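Local coordinates for protein of unknown function with a Fic domain (Bacteroides thetaiotaomicron VPI-5482, PDB 3CUC) that is of unknown function but carries a Fic domain, a largely helical fold that places it in the Fic/DOC family, at residues Y11-S16 with L272-A277; L206-L211 with Y216-I221; S227-I232 with V259-S264. All coordinates share one frame; numbering follows the deposited sequence.

Contact 1 of 3, residues Y11-S16 with L272-A277; sequences YSKWKS and LAIKAA
The six-membered ring of W14 overlaps the methyl group of A273, with CZ3 of W14 3.3 Å from CB of A273 and CE3 of W14 at 3.7 Å from that same methyl. This overlap depends on the first torsion of W14: CG lies anti to the backbone N (chi1 162°), which swings the indole across to the other helix although the CB itself does not point there. Alanine suits the receiving position because its short side chain lets a wide ring come close to the backbone behind it. The second apolar patch belongs to I274. Its CD1 lies 3.6 Å from CG of K13, and its CG1 is 4.3 Å from CB of W14, so the isoleucine meets the bases of two successive side chains. K13 and I274 cross at about a right angle, and only the inner methylenes of the lysine take part. A bend at chi2 (70°) turns the rest of that chain away, so the ammonium end leaves the apolar patch. In the fold, this contact brings the N-terminal helix 6-16 onto the last turns of helix 256-277, joining segments 256 residues apart in sequence. The local axes approach to 9.7 Å and run roughly parallel, at 33°. No hydrogen bond crosses the interface, which suits a pairing of ring, methyl and methylene groups. The polar nitrogen of the buried indole is satisfied from a third element, W14 NE1 bonding to the carbonyl oxygen of G215, while L20 and P217 pack on the same tryptophan.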
loop_
_atom_site.group_PDB
_atom_site.type_symbol
_atom_site.label_atom_id
_atom_site.label_comp_id
_atom_site.label_asym_id
_atom_site.label_seq_id
_atom_site.Cartn_x
_atom_site.Cartn_y
_atom_site.Cartn_z
ATOM N N TYR A 11 8.651 13.704 12.555
ATOM C CA TYR A 11 8.428 14.332 11.249
ATOM C C TYR A 11 9.237 15.617 11.081
ATOM O O TYR A 11 9.905 15.815 10.070
ATOM C CB TYR A 11 6.949 14.654 11.039
ATOM C CG TYR A 11 6.692 15.222 9.669
ATOM C CD1 TYR A 11 6.821 14.420 8.535
ATOM C CD2 TYR A 11 6.355 16.563 9.492
ATOM C CE1 TYR A 11 6.609 14.933 7.265
ATOM C CE2 TYR A 11 6.140 17.084 8.224
ATOM C CZ TYR A 11 6.270 16.262 7.114
ATOM O OH TYR A 11 6.061 16.756 5.849
ATOM N N SER A 12 9.154 16.493 12.078
ATOM C CA SER A 12 9.912 17.731 12.080
ATOM C C SER A 12 11.402 17.474 11.903
ATOM O O SER A 12 12.060 18.166 11.132
ATOM C CB SER A 12 9.680 18.496 13.378
ATOM O OG SER A 12 10.594 19.569 13.481
ATOM N N LYS A 13 11.928 16.486 12.621
ATOM C CA LYS A 13 13.343 16.147 12.541
ATOM C C LYS A 13 13.686 15.639 11.151
ATOM O O LYS A 13 14.740 15.954 10.605
ATOM C CB LYS A 13 13.698 15.086 13.583
ATOM C CG LYS A 13 15.173 14.680 13.614
ATOM C CD LYS A 13 16.052 15.799 14.167
ATOM C CE LYS A 13 17.531 15.444 14.091
ATOM N NZ LYS A 13 18.344 16.468 14.807
ATOM N N TRP A 14 12.788 14.840 10.594
ATOM C CA TRP A 14 12.967 14.276 9.259
ATOM C C TRP A 14 13.044 15.374 8.214
ATOM O O TRP A 14 13.963 15.383 7.402
ATOM C CB TRP A 14 11.829 13.298 8.944
ATOM C CG TRP A 14 11.620 12.966 7.495
ATOM C CD1 TRP A 14 10.574 13.356 6.710
ATOM C CD2 TRP A 14 12.449 12.142 6.673
ATOM N NE1 TRP A 14 10.708 12.837 5.450
ATOM C CE2 TRP A 14 11.851 12.085 5.399
ATOM C CE3 TRP A 14 13.644 11.452 6.888
ATOM C CZ2 TRP A 14 12.409 11.367 4.341
ATOM C CZ3 TRP A 14 14.202 10.734 5.832
ATOM C CH2 TRP A 14 13.584 10.699 4.577
ATOM N N LYS A 15 12.095 16.305 8.248
ATOM C CA LYS A 15 12.096 17.433 7.305
ATOM C C LYS A 15 13.396 18.244 7.395
ATOM O O LYS A 15 13.890 18.724 6.382
ATOM C CB LYS A 15 10.855 18.335 7.494
ATOM C CG LYS A 15 9.593 17.840 6.757
ATOM C CD LYS A 15 9.623 18.175 5.261
ATOM N N SER A 16 13.957 18.363 8.598
ATOM C CA SER A 16 15.165 19.164 8.815
ATOM C C SER A 16 16.408 18.528 8.203
ATOM O O SER A 16 17.394 19.213 7.925
ATOM C CB SER A 16 15.409 19.398 10.308
ATOM O OG SER A 16 16.008 18.263 10.910
ATOM N N LEU A 272 13.766 5.062 11.547
ATOM C CA LEU A 272 14.809 4.451 10.733
ATOM C C LEU A 272 15.427 5.438 9.746
ATOM O O LEU A 272 16.641 5.417 9.528
ATOM C CB LEU A 272 14.273 3.233 9.967
ATOM C CG LEU A 272 14.751 1.858 10.437
ATOM C CD1 LEU A 272 14.467 1.677 11.941
ATOM C CD2 LEU A 272 14.106 0.743 9.588
ATOM N N ALA A 273 14.595 6.281 9.135
ATOM C CA ALA A 273 15.068 7.200 8.105
ATOM C C ALA A 273 15.957 8.278 8.720
ATOM O O ALA A 273 17.005 8.615 8.163
ATOM C CB ALA A 273 13.904 7.816 7.369
ATOM N N ILE A 274 15.546 8.798 9.874
ATOM C CA ILE A 274 16.373 9.738 10.641
ATOM C C ILE A 274 17.721 9.095 10.996
ATOM O O ILE A 274 18.776 9.735 10.915
ATOM C CB ILE A 274 15.652 10.215 11.936
ATOM C CG1 ILE A 274 14.509 11.168 11.586
ATOM C CG2 ILE A 274 16.624 10.911 12.876
ATOM C CD1 ILE A 274 13.629 11.516 12.757
ATOM N N LYS A 275 17.670 7.823 11.376
ATOM C CA LYS A 275 18.864 7.074 11.745
ATOM C C LYS A 275 19.822 6.998 10.553
ATOM O O LYS A 275 21.026 7.211 10.700
ATOM C CB LYS A 275 18.462 5.674 12.226
ATOM C CG LYS A 275 19.304 5.111 13.367
ATOM C CD LYS A 275 18.498 4.115 14.216
ATOM C CE LYS A 275 19.398 3.104 14.925
ATOM N NZ LYS A 275 20.463 3.755 15.728
ATOM N N ALA A 276 19.268 6.722 9.374
ATOM C CA ALA A 276 20.048 6.657 8.140
ATOM C C ALA A 276 20.657 8.012 7.802
ATOM O O ALA A 276 21.851 8.100 7.523
ATOM C CB ALA A 276 19.184 6.165 6.987
ATOM N N ALA A 277 19.836 9.064 7.842
ATOM C CA ALA A 277 20.294 10.439 7.587
ATOM C C ALA A 277 21.493 10.819 8.457
ATOM O O ALA A 277 22.435 11.450 7.985
ATOM C CB ALA A 277 19.158 11.431 7.806
#

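Contact 2 of 3, residues L206-L211 with Y216-I221; sequences LVNFVL and YPMIVI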
loop_
_atom_site.group_PDB
_atom_site.type_symbol
_atom_site.label_atom_id
_atom_site.label_comp_id
_atom_site.label_asym_id
_atom_site.label_seq_id
_atom_site.Cartn_x
_atom_site.Cartn_y
_atom_site.Cartn_z
ATOM N N LEU A 206 -1.024 2.080 -2.793
ATOM C CA LEU A 206 -1.699 3.376 -2.804
ATOM C C LEU A 206 -1.358 4.191 -1.555
ATOM O O LEU A 206 -1.254 5.413 -1.629
ATOM C CB LEU A 206 -3.222 3.213 -2.950
ATOM C CG LEU A 206 -3.732 2.716 -4.309
ATOM C CD1 LEU A 206 -5.201 2.345 -4.223
ATOM C CD2 LEU A 206 -3.499 3.754 -5.413
ATOM N N VAL A 207 -1.170 3.523 -0.418
ATOM C CA VAL A 207 -0.752 4.219 0.796
ATOM C C VAL A 207 0.578 4.894 0.532
ATOM O O VAL A 207 0.734 6.093 0.754
ATOM C CB VAL A 207 -0.577 3.272 1.995
ATOM C CG1 VAL A 207 0.208 3.961 3.109
ATOM C CG2 VAL A 207 -1.924 2.792 2.499
ATOM N N ASN A 208 1.533 4.117 0.040
ATOM C CA ASN A 208 2.868 4.637 -0.190
ATOM C C ASN A 208 2.928 5.634 -1.342
ATOM O O ASN A 208 3.837 6.470 -1.392
ATOM C CB ASN A 208 3.864 3.491 -0.367
ATOM C CG ASN A 208 4.176 2.791 0.949
ATOM O OD1 ASN A 208 4.102 3.393 2.024
ATOM N ND2 ASN A 208 4.529 1.517 0.871
ATOM N N PHE A 209 1.947 5.572 -2.242
ATOM C CA PHE A 209 1.795 6.602 -3.266
ATOM C C PHE A 209 1.515 7.942 -2.601
ATOM O O PHE A 209 2.158 8.943 -2.904
ATOM C CB PHE A 209 0.672 6.241 -4.238
ATOM C CG PHE A 209 0.220 7.383 -5.110
ATOM C CD1 PHE A 209 0.876 7.675 -6.299
ATOM C CD2 PHE A 209 -0.879 8.151 -4.753
ATOM C CE1 PHE A 209 0.451 8.721 -7.114
ATOM C CE2 PHE A 209 -1.308 9.197 -5.557
ATOM C CZ PHE A 209 -0.640 9.480 -6.744
ATOM N N VAL A 210 0.555 7.944 -1.685
ATOM C CA VAL A 210 0.166 9.164 -1.004
ATOM C C VAL A 210 1.336 9.721 -0.188
ATOM O O VAL A 210 1.703 10.888 -0.333
ATOM C CB VAL A 210 -1.068 8.932 -0.107
ATOM C CG1 VAL A 210 -1.421 10.204 0.662
ATOM C CG2 VAL A 210 -2.254 8.458 -0.953
ATOM N N LEU A 211 1.934 8.873 0.641
ATOM C CA LEU A 211 3.030 9.299 1.500
ATOM C C LEU A 211 4.215 9.836 0.703
ATOM O O LEU A 211 4.803 10.849 1.069
ATOM C CB LEU A 211 3.504 8.146 2.390
ATOM C CG LEU A 211 2.537 7.592 3.438
ATOM C CD1 LEU A 211 3.178 6.441 4.206
ATOM C CD2 LEU A 211 2.116 8.677 4.385
ATOM N N TYR A 216 6.751 12.148 2.630
ATOM C CA TYR A 216 6.918 11.290 3.791
ATOM C C TYR A 216 7.674 10.043 3.364
ATOM O O TYR A 216 7.590 9.638 2.208
ATOM C CB TYR A 216 5.567 10.879 4.365
ATOM C CG TYR A 216 4.835 11.960 5.126
ATOM C CD1 TYR A 216 4.423 13.127 4.494
ATOM C CD2 TYR A 216 4.521 11.797 6.477
ATOM C CE1 TYR A 216 3.740 14.115 5.190
ATOM C CE2 TYR A 216 3.835 12.776 7.181
ATOM C CZ TYR A 216 3.442 13.925 6.535
ATOM O OH TYR A 216 2.762 14.888 7.239
ATOM N N PRO A 217 8.406 9.417 4.297
ATOM C CA PRO A 217 9.009 8.134 3.971
ATOM C C PRO A 217 7.932 7.070 3.891
ATOM O O PRO A 217 6.994 7.081 4.687
ATOM C CB PRO A 217 9.917 7.857 5.166
ATOM C CG PRO A 217 9.282 8.581 6.282
ATOM C CD PRO A 217 8.701 9.823 5.678
HETATM N N MSE A 218 8.067 6.160 2.939
HETATM C CA MSE A 218 7.064 5.133 2.732
HETATM C C MSE A 218 7.097 4.104 3.869
HETATM O O MSE A 218 8.104 3.972 4.575
HETATM C CB MSE A 218 7.264 4.492 1.362
HETATM C CG MSE A 218 6.870 5.428 0.239
HETATM SE SE MSE A 218 7.248 4.717 -1.491
HETATM C CE MSE A 218 9.220 4.882 -1.522
ATOM N N ILE A 219 5.980 3.404 4.059
ATOM C CA ILE A 219 5.844 2.481 5.184
ATOM C C ILE A 219 5.770 1.020 4.743
ATOM O O ILE A 219 5.428 0.710 3.596
ATOM C CB ILE A 219 4.610 2.820 6.075
ATOM C CG1 ILE A 219 3.297 2.672 5.301
ATOM C CG2 ILE A 219 4.728 4.238 6.630
ATOM C CD1 ILE A 219 2.111 2.456 6.185
ATOM N N VAL A 220 6.103 0.136 5.682
ATOM C CA VAL A 220 6.036 -1.306 5.483
ATOM C C VAL A 220 5.083 -1.918 6.507
ATOM O O VAL A 220 5.389 -1.953 7.701
ATOM C CB VAL A 220 7.423 -1.965 5.682
ATOM C CG1 VAL A 220 7.311 -3.479 5.557
ATOM C CG2 VAL A 220 8.425 -1.425 4.692
ATOM N N ILE A 221 3.925 -2.392 6.057
ATOM C CA ILE A 221 3.081 -3.205 6.930
ATOM C C ILE A 221 3.721 -4.590 6.945
ATOM O O ILE A 221 3.797 -5.244 5.904
ATOM C CB ILE A 221 1.625 -3.271 6.453
ATOM C CG1 ILE A 221 1.018 -1.866 6.418
ATOM C CG2 ILE A 221 0.813 -4.149 7.390
ATOM C CD1 ILE A 221 -0.335 -1.812 5.757
#
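I219 and L211 form the apolar centre, where CG2 of I219 lies 3.6 Å from CD1 of L211. The other branch of I219 leads to V207, its CD1 being 3.9 Å from CG1 of that valine. With CG1 placed between the backbone N and the carbonyl carbon (chi1 63°), the branched isoleucine serves both helix residues at once, meeting each side chain at about a right angle. Toward the N208 side, selenomethionine M218 passes its flexible chain slantwise across the asparagine, with CG of M218 3.6 Å from CB of N208; F32 of helix 22-42 packs on both. Helix 199-213 begins within the HPFxDGNGR signature of the Fic family, and the chain leaving it soon turns back, so that 216-221 runs extended along the helix. N208 holds this return by gripping both backbone polar groups of I219. The I219 N-H reaches N208 OD1 at 2.8 Å, nearly straight (165°) but from above the carbonyl plane, while N208 ND2 donates to I219 O at 3.0 Å, within the plane of that carbonyl. Asparagine suits the task because one flat amide offers donor and acceptor together and so fixes its own rotation. At the other end, Y216 N bonds to L211 O at 2.8 Å, and the ring of Y216 stacks with that of Y11.

Contact 3 of 3, residues S227-I232 with V259-S264; sequences SNYLNI and VNYLSS
This is a partly buried helix-to-helix contact, centred on one tyrosine, between helix 226-240 and the early turns of helix 256-277. The two segments run roughly antiparallel, at 148°, and their axes come no closer than 10.8 Å, a spacing spanned by an aromatic side chain, that of Y261. Its CB points toward the other helix, and with CG anti to the backbone N (chi1 -174°) the ring extends between the helices, where three residues meet it along its length. At the root, CB of Y261 lies 4.3 Å from CG2 of I232, a loose apolar touch. Farther out, Y229 and N228 approach different atoms of the ring from the same side of its plane. CE2 of Y261 is 3.7 Å from CD1 of Y229, the two side chains crossing at about a right angle, and the hydroxyl OH of Y261 rests 3.9 Å from CB of Y229. CE1 of Y261 is 3.6 Å from ND2 of N228, with the amide and ring planes 65° apart. No hydrogen bond links the two segments. Y261 and N228 turn instead to D225, just before 227-232: its OD2 is hydrogen-bonded to the hydroxyl of Y261 and more weakly to N228 ND2. Tyrosine thus suits the place, giving an apolar ring to the interface and a polar tip to the acid. The hydroxyl of Y229, a buried residue, bonds to H186 and R204, a link inward to helices 178-192 and 199-213. Beside the pair, I221 of the loop preceding helix 226-240 packs on both tyrosines, F258 packs on Y229 and I232, and helix 178-192 covers another face of helix 256-277, where A183 meets V259 and L262.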
loop_
_atom_site.group_PDB
_atom_site.type_symbol
_atom_site.label_atom_id
_atom_site.label_comp_id
_atom_site.label_asym_id
_atom_site.label_seq_id
_atom_site.Cartn_x
_atom_site.Cartn_y
_atom_site.Cartn_z
ATOM N N SER A 227 -2.215 -10.517 11.517
ATOM C CA SER A 227 -3.463 -10.685 12.252
ATOM C C SER A 227 -3.885 -9.362 12.894
ATOM O O SER A 227 -5.061 -9.014 12.894
ATOM C CB SER A 227 -3.328 -11.783 13.304
ATOM O OG SER A 227 -2.442 -11.379 14.330
ATOM N N ASN A 228 -2.913 -8.624 13.420
ATOM C CA ASN A 228 -3.168 -7.310 14.000
ATOM C C ASN A 228 -3.709 -6.327 12.953
ATOM O O ASN A 228 -4.646 -5.573 13.204
ATOM C CB ASN A 228 -1.877 -6.761 14.596
ATOM C CG ASN A 228 -2.119 -5.596 15.508
ATOM O OD1 ASN A 228 -2.732 -5.749 16.558
ATOM N ND2 ASN A 228 -1.636 -4.417 15.119
ATOM N N TYR A 229 -3.084 -6.353 11.781
ATOM C CA TYR A 229 -3.472 -5.542 10.626
ATOM C C TYR A 229 -4.916 -5.849 10.207
ATOM O O TYR A 229 -5.737 -4.942 10.067
ATOM C CB TYR A 229 -2.462 -5.834 9.504
ATOM C CG TYR A 229 -2.725 -5.271 8.126
ATOM C CD1 TYR A 229 -3.187 -3.973 7.944
ATOM C CD2 TYR A 229 -2.435 -6.031 6.991
ATOM C CE1 TYR A 229 -3.393 -3.458 6.666
ATOM C CE2 TYR A 229 -2.638 -5.531 5.718
ATOM C CZ TYR A 229 -3.116 -4.241 5.565
ATOM O OH TYR A 229 -3.320 -3.719 4.315
ATOM N N LEU A 230 -5.221 -7.133 10.044
ATOM C CA LEU A 230 -6.590 -7.575 9.739
ATOM C C LEU A 230 -7.575 -7.230 10.865
ATOM O O LEU A 230 -8.723 -6.860 10.602
ATOM C CB LEU A 230 -6.634 -9.089 9.472
ATOM C CG LEU A 230 -6.141 -9.572 8.101
ATOM C CD1 LEU A 230 -6.159 -11.101 8.042
ATOM C CD2 LEU A 230 -6.981 -8.973 6.981
ATOM N N ASN A 231 -7.124 -7.356 12.111
ATOM C CA ASN A 231 -7.970 -7.053 13.264
ATOM C C ASN A 231 -8.395 -5.586 13.253
ATOM O O ASN A 231 -9.577 -5.276 13.395
ATOM C CB ASN A 231 -7.246 -7.389 14.572
ATOM C CG ASN A 231 -8.141 -7.244 15.793
ATOM O OD1 ASN A 231 -8.509 -6.131 16.195
ATOM N ND2 ASN A 231 -8.490 -8.373 16.401
ATOM N N ILE A 232 -7.428 -4.695 13.055
ATOM C CA ILE A 232 -7.692 -3.256 13.069
ATOM C C ILE A 232 -8.740 -2.906 11.998
ATOM O O ILE A 232 -9.693 -2.179 12.282
ATOM C CB ILE A 232 -6.386 -2.431 12.893
ATOM C CG1 ILE A 232 -5.388 -2.727 14.029
ATOM C CG2 ILE A 232 -6.697 -0.942 12.834
ATOM C CD1 ILE A 232 -5.542 -1.855 15.253
ATOM N N VAL A 259 -6.106 4.561 11.117
ATOM C CA VAL A 259 -5.294 5.772 10.975
ATOM C C VAL A 259 -4.142 5.698 11.974
ATOM O O VAL A 259 -2.991 5.951 11.618
ATOM C CB VAL A 259 -6.102 7.080 11.188
ATOM C CG1 VAL A 259 -5.209 8.293 10.976
ATOM C CG2 VAL A 259 -7.298 7.143 10.242
ATOM N N ASN A 260 -4.454 5.321 13.214
ATOM C CA ASN A 260 -3.422 5.164 14.234
ATOM C C ASN A 260 -2.409 4.101 13.829
ATOM O O ASN A 260 -1.203 4.296 14.006
ATOM C CB ASN A 260 -4.029 4.828 15.600
ATOM C CG ASN A 260 -4.798 5.997 16.210
ATOM O OD1 ASN A 260 -4.569 7.158 15.871
ATOM N ND2 ASN A 260 -5.716 5.688 17.119
ATOM N N TYR A 261 -2.892 2.994 13.265
ATOM C CA TYR A 261 -2.008 1.910 12.844
ATOM C C TYR A 261 -0.960 2.369 11.825
ATOM O O TYR A 261 0.229 2.109 11.989
ATOM C CB TYR A 261 -2.812 0.745 12.270
ATOM C CG TYR A 261 -1.951 -0.462 11.953
ATOM C CD1 TYR A 261 -1.171 -1.057 12.943
ATOM C CD2 TYR A 261 -1.899 -0.996 10.665
ATOM C CE1 TYR A 261 -0.369 -2.152 12.665
ATOM C CE2 TYR A 261 -1.098 -2.098 10.380
ATOM C CZ TYR A 261 -0.337 -2.670 11.383
ATOM O OH TYR A 261 0.457 -3.753 11.100
ATOM N N LEU A 262 -1.405 3.057 10.779
ATOM C CA LEU A 262 -0.487 3.577 9.773
ATOM C C LEU A 262 0.477 4.585 10.392
ATOM O O LEU A 262 1.638 4.662 9.998
ATOM C CB LEU A 262 -1.247 4.213 8.599
ATOM C CG LEU A 262 -2.085 3.288 7.705
ATOM C CD1 LEU A 262 -2.528 4.033 6.451
ATOM C CD2 LEU A 262 -1.321 2.028 7.324
ATOM N N SER A 263 0.004 5.354 11.364
ATOM C CA SER A 263 0.864 6.311 12.055
ATOM C C SER A 263 1.983 5.610 12.817
ATOM O O SER A 263 3.123 6.073 12.808
ATOM C CB SER A 263 0.047 7.189 12.996
ATOM O OG SER A 263 -0.969 7.854 12.270
ATOM N N SER A 264 1.674 4.483 13.447
ATOM C CA SER A 264 2.701 3.723 14.152
ATOM C C SER A 264 3.746 3.160 13.168
ATOM O O SER A 264 4.933 3.087 13.493
ATOM C CB SER A 264 2.077 2.619 15.002
ATOM O OG SER A 264 1.432 1.658 14.189
#

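How the contacts relate
Contact 2 lies deepest, about 6 Å from the centre of the chain; contact 3 is partly buried at about 13 Å, and contact 1, at about 21 Å, is peripheral although most of its touching residues are buried. Contacts 1 and 3 use opposite ends of helix 256-277, and the segment 216-221 touches both; toward contact 3, CD1 of I219 packs 3.6 Å from CD2 of L262. The chemistry changes accordingly. Only contact 2 is crossed by hydrogen bonds, which satisfy part of the backbone of a buried irregular segment; contacts 1 and 3 join regular helices through side-chain packing, their aromatic polar atoms finding partners outside the pair.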